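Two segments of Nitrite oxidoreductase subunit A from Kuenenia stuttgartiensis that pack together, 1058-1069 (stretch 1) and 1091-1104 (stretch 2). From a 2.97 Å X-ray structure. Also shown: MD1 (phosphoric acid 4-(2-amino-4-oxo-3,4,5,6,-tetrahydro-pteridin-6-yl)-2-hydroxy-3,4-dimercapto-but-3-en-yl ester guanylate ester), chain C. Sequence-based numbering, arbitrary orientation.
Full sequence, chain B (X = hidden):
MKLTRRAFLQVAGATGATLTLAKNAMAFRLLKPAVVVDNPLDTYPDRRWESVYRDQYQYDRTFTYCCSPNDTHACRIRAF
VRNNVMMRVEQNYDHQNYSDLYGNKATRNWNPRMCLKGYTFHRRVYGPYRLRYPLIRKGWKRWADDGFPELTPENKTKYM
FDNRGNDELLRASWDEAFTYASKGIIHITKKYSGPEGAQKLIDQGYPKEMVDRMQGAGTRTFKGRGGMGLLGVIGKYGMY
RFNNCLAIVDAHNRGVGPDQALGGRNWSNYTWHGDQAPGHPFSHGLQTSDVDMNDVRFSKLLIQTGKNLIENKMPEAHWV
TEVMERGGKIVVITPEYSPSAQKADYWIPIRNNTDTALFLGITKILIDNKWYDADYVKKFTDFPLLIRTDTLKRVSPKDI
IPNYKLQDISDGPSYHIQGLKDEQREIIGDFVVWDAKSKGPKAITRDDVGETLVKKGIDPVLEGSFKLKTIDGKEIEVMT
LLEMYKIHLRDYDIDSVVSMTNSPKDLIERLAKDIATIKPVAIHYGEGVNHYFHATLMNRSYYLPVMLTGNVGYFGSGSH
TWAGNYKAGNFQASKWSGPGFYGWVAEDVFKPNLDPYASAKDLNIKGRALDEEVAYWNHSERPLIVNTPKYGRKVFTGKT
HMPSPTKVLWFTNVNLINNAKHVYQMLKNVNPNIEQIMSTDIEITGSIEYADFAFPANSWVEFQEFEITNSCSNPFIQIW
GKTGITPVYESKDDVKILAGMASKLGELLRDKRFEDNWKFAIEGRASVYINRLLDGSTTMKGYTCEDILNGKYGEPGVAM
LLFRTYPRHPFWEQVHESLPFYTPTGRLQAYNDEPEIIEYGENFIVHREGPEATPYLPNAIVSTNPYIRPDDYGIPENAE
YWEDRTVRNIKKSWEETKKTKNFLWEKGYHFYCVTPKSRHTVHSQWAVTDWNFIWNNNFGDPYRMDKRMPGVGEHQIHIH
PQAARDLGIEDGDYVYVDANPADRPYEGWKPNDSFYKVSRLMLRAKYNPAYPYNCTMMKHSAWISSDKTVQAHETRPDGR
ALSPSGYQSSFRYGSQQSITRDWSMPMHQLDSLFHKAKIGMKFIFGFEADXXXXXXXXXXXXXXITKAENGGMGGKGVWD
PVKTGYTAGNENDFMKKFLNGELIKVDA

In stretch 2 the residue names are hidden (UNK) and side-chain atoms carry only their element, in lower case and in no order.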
ATOM      1  N   SER B1058     -10.157  19.456  -0.515  1.00 37.51           N
ATOM      2  CA  SER B1058     -10.929  20.615  -0.082  1.00 41.43           C
ATOM      3  C   SER B1058     -10.077  21.685   0.585  1.00 30.14           C
ATOM      4  O   SER B1058     -10.536  22.824   0.725  1.00 30.67           O
ATOM      5  CB  SER B1058     -12.041  20.180   0.877  1.00 36.45           C
ATOM      6  OG  SER B1058     -12.974  19.333   0.232  1.00 27.99           O
ATOM      7  N   ILE B1059      -8.854  21.352   0.993  1.00 28.92           N
ATOM      8  CA  ILE B1059      -7.991  22.287   1.708  1.00 38.92           C
ATOM      9  C   ILE B1059      -6.684  22.485   0.951  1.00 38.81           C
ATOM     10  O   ILE B1059      -5.625  22.680   1.559  1.00 40.64           O
ATOM     11  CB  ILE B1059      -7.737  21.795   3.145  1.00 37.02           C
ATOM     12  CG1 ILE B1059      -7.360  20.308   3.153  1.00 30.30           C
ATOM     13  CG2 ILE B1059      -8.969  22.020   4.006  1.00 41.09           C
ATOM     14  CD1 ILE B1059      -5.871  20.032   3.113  1.00 26.28           C
ATOM     15  N   THR B1060      -6.750  22.471  -0.375  1.00 38.91           N
ATOM     16  CA  THR B1060      -5.563  22.525  -1.213  1.00 43.47           C
ATOM     17  C   THR B1060      -5.772  23.538  -2.330  1.00 44.71           C
ATOM     18  O   THR B1060      -6.903  23.869  -2.695  1.00 39.55           O
ATOM     19  CB  THR B1060      -5.245  21.148  -1.803  1.00 39.16           C
ATOM     20  OG1 THR B1060      -3.957  21.175  -2.429  1.00 47.96           O
ATOM     21  CG2 THR B1060      -6.280  20.786  -2.828  1.00 32.13           C
ATOM     22  N   ARG B1061      -4.660  24.049  -2.855  1.00 45.48           N
ATOM     23  CA  ARG B1061      -4.712  25.150  -3.805  1.00 42.03           C
ATOM     24  C   ARG B1061      -3.526  25.100  -4.754  1.00 51.90           C
ATOM     25  O   ARG B1061      -2.484  24.507  -4.458  1.00 52.81           O
ATOM     26  CB  ARG B1061      -4.719  26.497  -3.077  1.00 38.84           C
ATOM     27  CG  ARG B1061      -4.415  27.686  -3.934  1.00 44.94           C
ATOM     28  CD  ARG B1061      -4.378  29.034  -3.284  1.00 35.04           C
ATOM     29  NE  ARG B1061      -4.364  29.940  -4.415  1.00 36.83           N
ATOM     30  CZ  ARG B1061      -5.464  30.325  -5.041  1.00 34.75           C
ATOM     31  NH1 ARG B1061      -6.652  29.923  -4.606  1.00 32.28           N
ATOM     32  NH2 ARG B1061      -5.380  31.106  -6.100  1.00 43.15           N
ATOM     33  N   ASP B1062      -3.699  25.758  -5.899  1.00 45.46           N
ATOM     34  CA  ASP B1062      -2.650  25.896  -6.888  1.00 51.83           C
ATOM     35  C   ASP B1062      -1.877  27.187  -6.646  1.00 48.53           C
ATOM     36  O   ASP B1062      -2.462  28.232  -6.346  1.00 46.30           O
ATOM     37  CB  ASP B1062      -3.246  25.907  -8.292  1.00 50.38           C
ATOM     38  CG  ASP B1062      -2.192  25.971  -9.358  1.00 51.95           C
ATOM     39  OD1 ASP B1062      -1.387  25.021  -9.437  1.00 49.95           O
ATOM     40  OD2 ASP B1062      -2.159  26.970 -10.105  1.00 46.45           O
ATOM     41  N   TRP B1063      -0.558  27.106  -6.785  1.00 47.73           N
ATOM     42  CA  TRP B1063       0.337  28.247  -6.631  1.00 49.14           C
ATOM     43  C   TRP B1063       1.132  28.415  -7.919  1.00 49.96           C
ATOM     44  O   TRP B1063       1.764  27.463  -8.387  1.00 52.86           O
ATOM     45  CB  TRP B1063       1.265  28.051  -5.432  1.00 42.25           C
ATOM     46  CG  TRP B1063       0.553  28.146  -4.118  1.00 49.88           C
ATOM     47  CD1 TRP B1063       0.068  27.113  -3.369  1.00 51.80           C
ATOM     48  CD2 TRP B1063       0.243  29.343  -3.398  1.00 53.16           C
ATOM     49  NE1 TRP B1063      -0.524  27.594  -2.227  1.00 50.04           N
ATOM     50  CE2 TRP B1063      -0.429  28.960  -2.220  1.00 54.05           C
ATOM     51  CE3 TRP B1063       0.469  30.703  -3.634  1.00 50.46           C
ATOM     52  CZ2 TRP B1063      -0.876  29.888  -1.283  1.00 51.03           C
ATOM     53  CZ3 TRP B1063       0.024  31.621  -2.702  1.00 52.94           C
ATOM     54  CH2 TRP B1063      -0.641  31.210  -1.541  1.00 55.13           C
ATOM     55  N   SER B1064       1.082  29.613  -8.497  1.00 43.84           N
ATOM     56  CA  SER B1064       1.797  29.919  -9.737  1.00 45.86           C
ATOM     57  C   SER B1064       3.172  30.486  -9.396  1.00 43.00           C
ATOM     58  O   SER B1064       3.301  31.662  -9.053  1.00 58.93           O
ATOM     59  CB  SER B1064       0.992  30.890 -10.593  1.00 37.36           C
ATOM     60  OG  SER B1064       1.593  31.056 -11.863  1.00 36.05           O
ATOM     61  N   MET B1065       4.204  29.659  -9.512  1.00 35.19           N
ATOM     62  CA  MET B1065       5.559  30.089  -9.175  1.00 35.99           C
ATOM     63  C   MET B1065       6.135  30.990 -10.257  1.00 42.17           C
ATOM     64  O   MET B1065       6.190  30.580 -11.421  1.00 41.79           O
ATOM     65  CB  MET B1065       6.476  28.894  -8.998  1.00 40.75           C
ATOM     66  CG  MET B1065       6.331  28.216  -7.680  1.00 50.10           C
ATOM     67  SD  MET B1065       4.775  27.338  -7.605  1.00 41.76           S
ATOM     68  CE  MET B1065       5.169  26.254  -6.260  1.00 49.04           C
ATOM     69  N   PRO B1066       6.571  32.206  -9.928  1.00 45.34           N
ATOM     70  CA  PRO B1066       7.357  32.977 -10.902  1.00 47.14           C
ATOM     71  C   PRO B1066       8.660  32.293 -11.283  1.00 43.05           C
ATOM     72  O   PRO B1066       9.121  32.442 -12.421  1.00 46.60           O
ATOM     73  CB  PRO B1066       7.607  34.308 -10.175  1.00 48.03           C
ATOM     74  CG  PRO B1066       6.561  34.371  -9.105  1.00 46.63           C
ATOM     75  CD  PRO B1066       6.339  32.954  -8.682  1.00 36.60           C
ATOM     76  N   MET B1067       9.267  31.542 -10.357  1.00 32.03           N
ATOM     77  CA  MET B1067      10.528  30.859 -10.626  1.00 31.53           C
ATOM     78  C   MET B1067      10.385  29.707 -11.614  1.00 38.51           C
ATOM     79  O   MET B1067      11.394  29.254 -12.165  1.00 38.58           O
ATOM     80  CB  MET B1067      11.130  30.338  -9.320  1.00 33.46           C
ATOM     81  CG  MET B1067      11.741  31.415  -8.441  1.00 43.02           C
ATOM     82  SD  MET B1067      13.159  32.214  -9.217  1.00 43.44           S
ATOM     83  CE  MET B1067      14.346  30.873  -9.220  1.00 43.17           C
ATOM     84  N   HIS B1068       9.168  29.221 -11.848  1.00 46.52           N
ATOM     85  CA  HIS B1068       8.942  28.069 -12.711  1.00 39.93           C
ATOM     86  C   HIS B1068       8.472  28.462 -14.103  1.00 41.34           C
ATOM     87  O   HIS B1068       8.137  27.582 -14.903  1.00 48.03           O
ATOM     88  CB  HIS B1068       7.915  27.125 -12.080  1.00 38.52           C
ATOM     89  CG  HIS B1068       8.329  26.569 -10.754  1.00 38.10           C
ATOM     90  ND1 HIS B1068       7.485  25.817  -9.966  1.00 36.26           N
ATOM     91  CD2 HIS B1068       9.498  26.657 -10.075  1.00 47.60           C
ATOM     92  CE1 HIS B1068       8.115  25.464  -8.859  1.00 39.07           C
ATOM     93  NE2 HIS B1068       9.337  25.963  -8.900  1.00 46.05           N
ATOM     94  N   GLN B1069       8.439  29.756 -14.413  1.00 37.56           N
ATOM     95  CA  GLN B1069       7.866  30.266 -15.652  1.00 41.25           C
ATOM     96  C   GLN B1069       8.852  31.174 -16.375  1.00 41.97           C
ATOM     97  O   GLN B1069       8.476  32.195 -16.959  1.00 47.95           O
ATOM     98  CB  GLN B1069       6.541  30.974 -15.381  1.00 41.72           C
ATOM     99  CG  GLN B1069       5.654  30.194 -14.417  1.00 43.32           C
ATOM    100  CD  GLN B1069       4.245  30.725 -14.324  1.00 35.55           C
ATOM    101  OE1 GLN B1069       3.747  31.357 -15.247  1.00 41.10           O
ATOM    102  NE2 GLN B1069       3.593  30.473 -13.197  1.00 45.75           N
ATOM    103  N   UNK B1091       9.606  19.809 -17.987  1.00 48.98           N
ATOM    104  CA  UNK B1091      10.988  20.258 -17.815  1.00 52.78           C
ATOM    105  C   UNK B1091      10.978  21.778 -17.755  1.00 51.54           C
ATOM    106  O   UNK B1091      11.018  22.427 -18.802  1.00 45.76           O
ATOM    107  o   UNK B1091      13.739  19.821 -17.504  1.00 51.52           O
ATOM    108  n   UNK B1091      14.127  19.981 -19.708  1.00 50.54           N
ATOM    109  c   UNK B1091      11.851  19.782 -18.963  1.00 49.42           C
ATOM    110  c   UNK B1091      13.322  19.869 -18.660  1.00 46.88           C
ATOM    111  N   UNK B1092      11.072  22.332 -16.549  1.00 52.06           N
ATOM    112  CA  UNK B1092      10.969  23.765 -16.280  1.00 50.95           C
ATOM    113  C   UNK B1092       9.611  24.337 -16.698  1.00 46.22           C
ATOM    114  O   UNK B1092       9.481  25.133 -17.642  1.00 50.91           O
ATOM    115  c   UNK B1092      12.064  24.551 -16.973  1.00 46.45           C
ATOM    116  c   UNK B1092      12.115  27.647 -15.097  1.00 43.97           C
ATOM    117  c   UNK B1092      12.110  25.980 -16.533  1.00 46.82           C
ATOM    118  n   UNK B1092      12.117  26.332 -15.199  1.00 44.35           N
ATOM    119  c   UNK B1092      12.030  27.138 -17.231  1.00 46.61           C
ATOM    120  n   UNK B1092      12.059  28.157 -16.314  1.00 48.51           N
ATOM    121  N   UNK B1093       8.580  23.903 -15.988  1.00 45.00           N
ATOM    122  CA  UNK B1093       7.294  24.579 -15.983  1.00 41.83           C
ATOM    123  C   UNK B1093       6.738  24.461 -14.567  1.00 38.35           C
ATOM    124  O   UNK B1093       7.445  24.049 -13.634  1.00 40.25           O
ATOM    125  c   UNK B1093       6.379  24.040 -17.098  1.00 45.31           C
ATOM    126  s   UNK B1093       6.016  22.296 -17.074  1.00 53.83           S
ATOM    127  N   UNK B1094       5.486  24.895 -14.393  1.00 40.37           N
ATOM    128  CA  UNK B1094       4.899  24.992 -13.056  1.00 40.15           C
ATOM    129  C   UNK B1094       4.892  23.631 -12.384  1.00 40.28           C
ATOM    130  O   UNK B1094       4.423  22.635 -12.953  1.00 42.00           O
ATOM    131  c   UNK B1094       2.063  27.693 -13.104  1.00 40.90           C
ATOM    132  c   UNK B1094       2.798  25.336 -11.773  1.00 41.22           C
ATOM    133  c   UNK B1094       3.450  27.049 -13.376  1.00 41.56           C
ATOM    134  c   UNK B1094       3.469  25.551 -13.099  1.00 39.99           C
ATOM    135  N   UNK B1095       5.399  23.590 -11.154  1.00 43.79           N
ATOM    136  CA  UNK B1095       5.454  22.379 -10.343  1.00 40.53           C
ATOM    137  C   UNK B1095       4.479  22.561  -9.187  1.00 48.47           C
ATOM    138  O   UNK B1095       4.757  23.304  -8.241  1.00 49.19           O
ATOM    139  o   UNK B1095       7.351  20.011 -10.794  1.00 52.73           O
ATOM    140  c   UNK B1095       6.865  22.140  -9.826  1.00 29.51           C
ATOM    141  c   UNK B1095       7.211  20.672  -9.765  1.00 43.50           C
ATOM    142  n   UNK B1095       7.336  20.144  -8.554  1.00 46.15           N
ATOM    143  N   UNK B1096       3.322  21.913  -9.285  1.00 39.52           N
ATOM    144  CA  UNK B1096       2.235  22.176  -8.354  1.00 41.91           C
ATOM    145  C   UNK B1096       2.608  21.758  -6.937  1.00 44.29           C
ATOM    146  O   UNK B1096       3.361  20.799  -6.715  1.00 41.31           O
ATOM    147  c   UNK B1096       0.977  21.446  -8.781  1.00 35.35           C
ATOM    148  c   UNK B1096       0.672  21.744 -10.241  1.00 35.71           C
ATOM    149  o   UNK B1096       1.153  20.043  -8.559  1.00 40.28           O
ATOM    150  N   UNK B1097       2.068  22.497  -5.972  1.00 44.16           N
ATOM    151  CA  UNK B1097       2.381  22.290  -4.560  1.00 47.74           C
ATOM    152  C   UNK B1097       1.104  22.138  -3.744  1.00 48.73           C
ATOM    153  O   UNK B1097       0.433  23.139  -3.447  1.00 52.35           O
ATOM    154  c   UNK B1097       2.642  24.817  -4.485  1.00 48.80           C
ATOM    155  c   UNK B1097       4.629  23.293  -4.538  1.00 44.27           C
ATOM    156  c   UNK B1097       3.232  23.455  -4.037  1.00 48.50           C
ATOM    157  N   UNK B1098       0.730  20.919  -3.344  1.00 45.41           N
ATOM    158  CA  UNK B1098      -0.466  20.777  -2.501  1.00 45.37           C
ATOM    159  C   UNK B1098      -0.216  21.048  -1.031  1.00 40.76           C
ATOM    160  O   UNK B1098      -1.182  21.288  -0.293  1.00 38.28           O
ATOM    161  c   UNK B1098      -0.891  19.318  -2.729  1.00 41.49           C
ATOM    162  c   UNK B1098       1.136  19.625  -3.918  1.00 42.30           C
ATOM    163  c   UNK B1098      -0.153  18.879  -3.953  1.00 48.94           C
ATOM    164  N   UNK B1099       1.040  21.034  -0.587  1.00 42.59           N
ATOM    165  CA  UNK B1099       1.360  21.181   0.827  1.00 43.63           C
ATOM    166  C   UNK B1099       1.497  22.629   1.285  1.00 48.45           C
ATOM    167  O   UNK B1099       1.594  22.868   2.496  1.00 51.18           O
ATOM    168  c   UNK B1099       3.654  18.092   1.318  1.00 47.25           C
ATOM    169  c   UNK B1099       2.441  18.911   0.941  1.00 44.17           C
ATOM    170  c   UNK B1099       3.376  16.619   1.063  1.00 43.77           C
ATOM    171  c   UNK B1099       2.635  20.400   1.152  1.00 29.79           C
ATOM    172  n   UNK B1099       4.497  15.744   1.483  1.00 44.66           N
ATOM    173  N   UNK B1100       1.511  23.598   0.370  1.00 46.51           N
ATOM    174  CA  UNK B1100       1.516  25.001   0.779  1.00 46.38           C
ATOM    175  C   UNK B1100       0.094  25.342   1.203  1.00 46.64           C
ATOM    176  O   UNK B1100      -0.700  25.931   0.463  1.00 43.95           O
ATOM    177  c   UNK B1100       2.016  25.909  -0.334  1.00 45.45           C
ATOM    178  c   UNK B1100       3.498  26.176  -0.242  1.00 45.25           C
ATOM    179  o   UNK B1100       2.949  28.059   1.118  1.00 42.79           O
ATOM    180  o   UNK B1100       5.009  27.300   1.195  1.00 50.50           O
ATOM    181  c   UNK B1100       3.840  27.257   0.764  1.00 46.89           C
ATOM    182  N   UNK B1101      -0.220  24.953   2.433  1.00 43.03           N
ATOM    183  CA  UNK B1101      -1.542  25.161   2.992  1.00 37.34           C
ATOM    184  C   UNK B1101      -1.452  25.007   4.499  1.00 37.52           C
ATOM    185  O   UNK B1101      -0.560  24.333   5.020  1.00 44.25           O
ATOM    186  o   UNK B1101      -3.892  24.684   2.583  1.00 42.91           O
ATOM    187  c   UNK B1101      -2.565  24.170   2.413  1.00 41.76           C
ATOM    188  c   UNK B1101      -2.456  22.809   3.098  1.00 43.51           C
ATOM    189  N   UNK B1102      -2.363  25.677   5.188  1.00 37.61           N
ATOM    190  CA  UNK B1102      -2.595  25.465   6.605  1.00 39.79           C
ATOM    191  C   UNK B1102      -4.087  25.302   6.821  1.00 36.98           C
ATOM    192  O   UNK B1102      -4.902  25.813   6.051  1.00 28.26           O
ATOM    193  c   UNK B1102       0.139  25.853   8.430  1.00 47.99           C
ATOM    194  c   UNK B1102      -2.055  26.584   7.480  1.00 41.60           C
ATOM    195  c   UNK B1102      -0.184  28.181   7.624  1.00 52.19           C
ATOM    196  c   UNK B1102      -0.542  26.739   7.409  1.00 47.62           C
ATOM    197  N   UNK B1103      -4.431  24.577   7.874  1.00 42.54           N
ATOM    198  CA  UNK B1103      -5.838  24.141   8.077  1.00 42.15           C
ATOM    199  C   UNK B1103      -6.308  24.450   9.491  1.00 42.39           C
ATOM    200  O   UNK B1103      -5.487  24.601  10.346  1.00 42.08           O
ATOM    201  c   UNK B1103      -5.883  22.622   7.820  1.00 37.85           C
ATOM    202  c   UNK B1103      -5.018  22.251   6.649  1.00 40.50           C
ATOM    203  c   UNK B1103      -7.266  22.087   7.575  1.00 47.27           C
ATOM    204  N   UNK B1104      -7.622  24.546   9.655  1.00 42.65           N
ATOM    205  CA  UNK B1104      -8.321  24.695  10.947  1.00 45.42           C
ATOM    206  C   UNK B1104      -9.059  23.379  11.205  1.00 47.59           C
ATOM    207  O   UNK B1104      -9.653  22.859  10.283  1.00 37.53           O
ATOM    208  c   UNK B1104      -9.872  26.259  12.233  1.00 40.86           C
ATOM    209  n   UNK B1104     -12.868  28.537  11.653  1.00 53.40           N
ATOM    210  c   UNK B1104     -10.688  27.516  12.196  1.00 51.37           C
ATOM    211  c   UNK B1104     -12.035  27.321  11.545  1.00 55.45           C
ATOM    212  c   UNK B1104      -9.348  25.819  10.885  1.00 38.02           C
TER
HETATM  213  PB  MD1 C5801      -2.937  10.163 -11.459  1.00 31.83           P
HETATM  214  O3B MD1 C5801      -3.195   8.880 -10.462  1.00 39.43           O
HETATM  215  O1B MD1 C5801      -4.267  10.825 -11.721  1.00 37.62           O
HETATM  216  O2B MD1 C5801      -2.363   9.666 -12.764  1.00 32.62           O
HETATM  217  O3A MD1 C5801      -1.891  11.270 -10.816  1.00 35.76           O
HETATM  218  C10 MD1 C5801      -0.991  10.935  -9.799  1.00 36.96           C
HETATM  219  C11 MD1 C5801      -0.867  12.132  -8.811  1.00 28.71           C
HETATM  220  O11 MD1 C5801      -1.843  11.883  -7.559  1.00 37.73           O
HETATM  221  C12 MD1 C5801       0.401  12.327  -8.446  1.00 29.53           C
HETATM  222  S12 MD1 C5801       1.662  11.139  -8.994  1.00 35.08           S
HETATM  223  C13 MD1 C5801       0.936  13.507  -7.583  1.00 34.02           C
HETATM  224  S13 MD1 C5801       2.727  13.439  -7.280  1.00 41.75           S
HETATM  225  C14 MD1 C5801       0.218  14.622  -6.982  1.00 34.34           C
HETATM  226  N15 MD1 C5801       0.225  14.320  -5.409  1.00 36.38           N
HETATM  227  C16 MD1 C5801      -0.693  15.056  -4.630  1.00 37.04           C
HETATM  228  C15 MD1 C5801      -0.556  15.033  -3.149  1.00 35.49           C
HETATM  229  O14 MD1 C5801       0.322  14.412  -2.651  1.00 40.56           O
HETATM  230  N17 MD1 C5801      -1.515  15.788  -2.300  1.00 32.40           N
HETATM  231  C17 MD1 C5801      -2.661  16.590  -2.951  1.00 32.67           C
HETATM  232  N16 MD1 C5801      -3.592  17.330  -2.121  1.00 39.15           N
HETATM  233  N18 MD1 C5801      -2.809  16.625  -4.452  1.00 30.24           N
HETATM  234  C20 MD1 C5801      -1.891  15.905  -5.295  1.00 35.47           C
HETATM  235  N8  MD1 C5801      -2.079  15.964  -6.684  1.00 34.49           N
HETATM  236  C7  MD1 C5801      -1.094  15.069  -7.570  1.00 32.64           C
HETATM  237  PA  MD1 C5801      -4.050   7.542 -10.911  1.00 29.31           P
HETATM  238  O1A MD1 C5801      -3.586   6.335 -10.133  1.00 40.43           O
HETATM  239  O2A MD1 C5801      -5.496   7.809 -10.611  1.00 24.53           O
HETATM  240  O5' MD1 C5801      -3.981   7.220 -12.524  1.00 41.24           O
HETATM  241  C5' MD1 C5801      -4.490   5.978 -12.923  1.00 40.91           C
HETATM  242  C4' MD1 C5801      -5.959   6.122 -13.452  1.00 31.61           C
HETATM  243  O4' MD1 C5801      -6.084   5.424 -14.836  1.00 37.01           O
HETATM  244  C1' MD1 C5801      -6.801   4.070 -14.551  1.00 37.38           C
HETATM  245  N9  MD1 C5801      -6.081   2.936 -15.193  1.00 30.30           N
HETATM  246  C4  MD1 C5801      -6.054   2.865 -16.513  1.00 24.11           C
HETATM  247  N3  MD1 C5801      -6.631   3.753 -17.554  1.00 34.82           N
HETATM  248  C2  MD1 C5801      -6.441   3.428 -18.962  1.00 33.21           C
HETATM  249  N2  MD1 C5801      -7.005   4.296 -19.969  1.00 36.02           N
HETATM  250  N1  MD1 C5801      -5.699   2.258 -19.357  1.00 26.23           N
HETATM  251  C6  MD1 C5801      -5.146   1.410 -18.350  1.00 34.93           C
HETATM  252  O6  MD1 C5801      -4.535   0.446 -18.669  1.00 35.33           O
HETATM  253  C5  MD1 C5801      -5.349   1.754 -16.868  1.00 28.57           C
HETATM  254  N7  MD1 C5801      -4.955   1.157 -15.749  1.00 33.95           N
HETATM  255  C8  MD1 C5801      -5.404   1.882 -14.700  1.00 39.82           C
HETATM  256  C2' MD1 C5801      -6.821   3.946 -13.284  1.00 38.23           C
HETATM  257  O2' MD1 C5801      -8.047   3.278 -12.863  1.00 30.80           O
HETATM  258  C3' MD1 C5801      -6.774   5.493 -12.694  1.00 38.58           C
HETATM  259  O3' MD1 C5801      -8.108   6.076 -12.775  1.00 28.79           O

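Position 1091 carries two side-chain carbons, the second bearing one oxygen and one nitrogen, and none of them touches stretch 1: an amide, one carbon too short for glutamine, hence Asn1091. Its side chain is out of reach of stretch 1 and takes no part in the contact.

At 1092 one carbon leads to a five-membered ring of three carbons and two nitrogens, which only histidine supplies; a ring carbon approaches Met1067 O. In His1092, CE1 lies 3.4 Å from Met1067 O, which sits at the ring edge near its plane, while His1068 O lies over one face.

Position 1093 has one carbon and one sulfur, neither in contact with stretch 1, so it is Cys1093. Its CA-to-CB bond points away from stretch 1; the backbone makes the contact, with CA of Cys1093 3.3 Å from His1068 O in a CA-H...O geometry (130° at the hydrogen).

Four carbons at 1094 fork at the first, one arm being two carbons long, and the last carbon of that arm reaches Gln1069 NE2 and Ser1064 OG; a leucine would fork at the second. This is Ile1094, whose CD1 lies 3.2 Å from Gln1069 NE2 and 3.6 Å from Ser1064 OG. That amide is held in place by a very short hydrogen bond, Gln1069 NE2 to Ser1064 OG at 2.5 Å.

Position 1095 repeats the two-carbon amide pattern, its first carbon near His1068 CE1, and is Asn1095. Its backbone N donates to His1068 ND1 at 3.3 Å (N-H...acceptor angle 154°), so that ring nitrogen must be unprotonated to accept.

At 1096 one carbon carries an oxygen and a carbon, the latter near Asp1062 OD1, which identifies Thr1096; its CG2 is 4.0 Å from Asp1062 OD1.

Three carbons at 1097, two of them on the first, with one branch against Met1065 and Trp1063, make Val1097. CB points toward stretch 1, and CG2 of Val1097 meets Met1065 CE at 3.4 Å and Trp1063 CD1 at 3.6 Å.

The three carbons at 1098 close a ring onto the backbone nitrogen and touch Thr1060 OG1, the signature of the ring being that of Pro1098. Its CB lies 3.6 Å from Thr1060 OG1 and 3.3 Å from C17 of MD1, so the ring touches both stretch 1 and the cofactor.

Position 1099 is a row of four carbons ending in nitrogen, without contact to stretch 1: Lys1099, its CA-to-CB bond pointing away from stretch 1.

At 1100 the third of three carbons carries two oxygens, and the first approaches Trp1063 NE1, giving Glu1100. Trp1063 NE1 donates to the backbone O of Glu1100 at 3.2 Å (147°), and the acceptor lies near the plane of the indole, where the N-H points.

Position 1101 again has one carbon bearing an oxygen and a carbon, the oxygen meeting Ile1059 O: Thr1101, whose OG1 donates to Ile1059 O at 2.8 Å.

Four carbons forked at the second, touching nothing on stretch 1, define 1102 as Leu1102, its CA-to-CB bond pointing away from stretch 1. Three carbons, two on the first, one of these near Ile1059 CG2, define 1103 as Val1103, with CG1 4.0 Å from Ile1059 CG2. The four-carbon, nitrogen-ended chain at 1104 makes no contact and is Lys1104.

The contact buries 823 Å² in all without a strand pairing between the stretches. Three hydrogen bonds, each joining a side chain to a backbone atom, are spread along its length, and between them Val1097 packs against Trp1063 and Met1065.

Stretch 2 (1091-1104) NHCINTVPKETLVK
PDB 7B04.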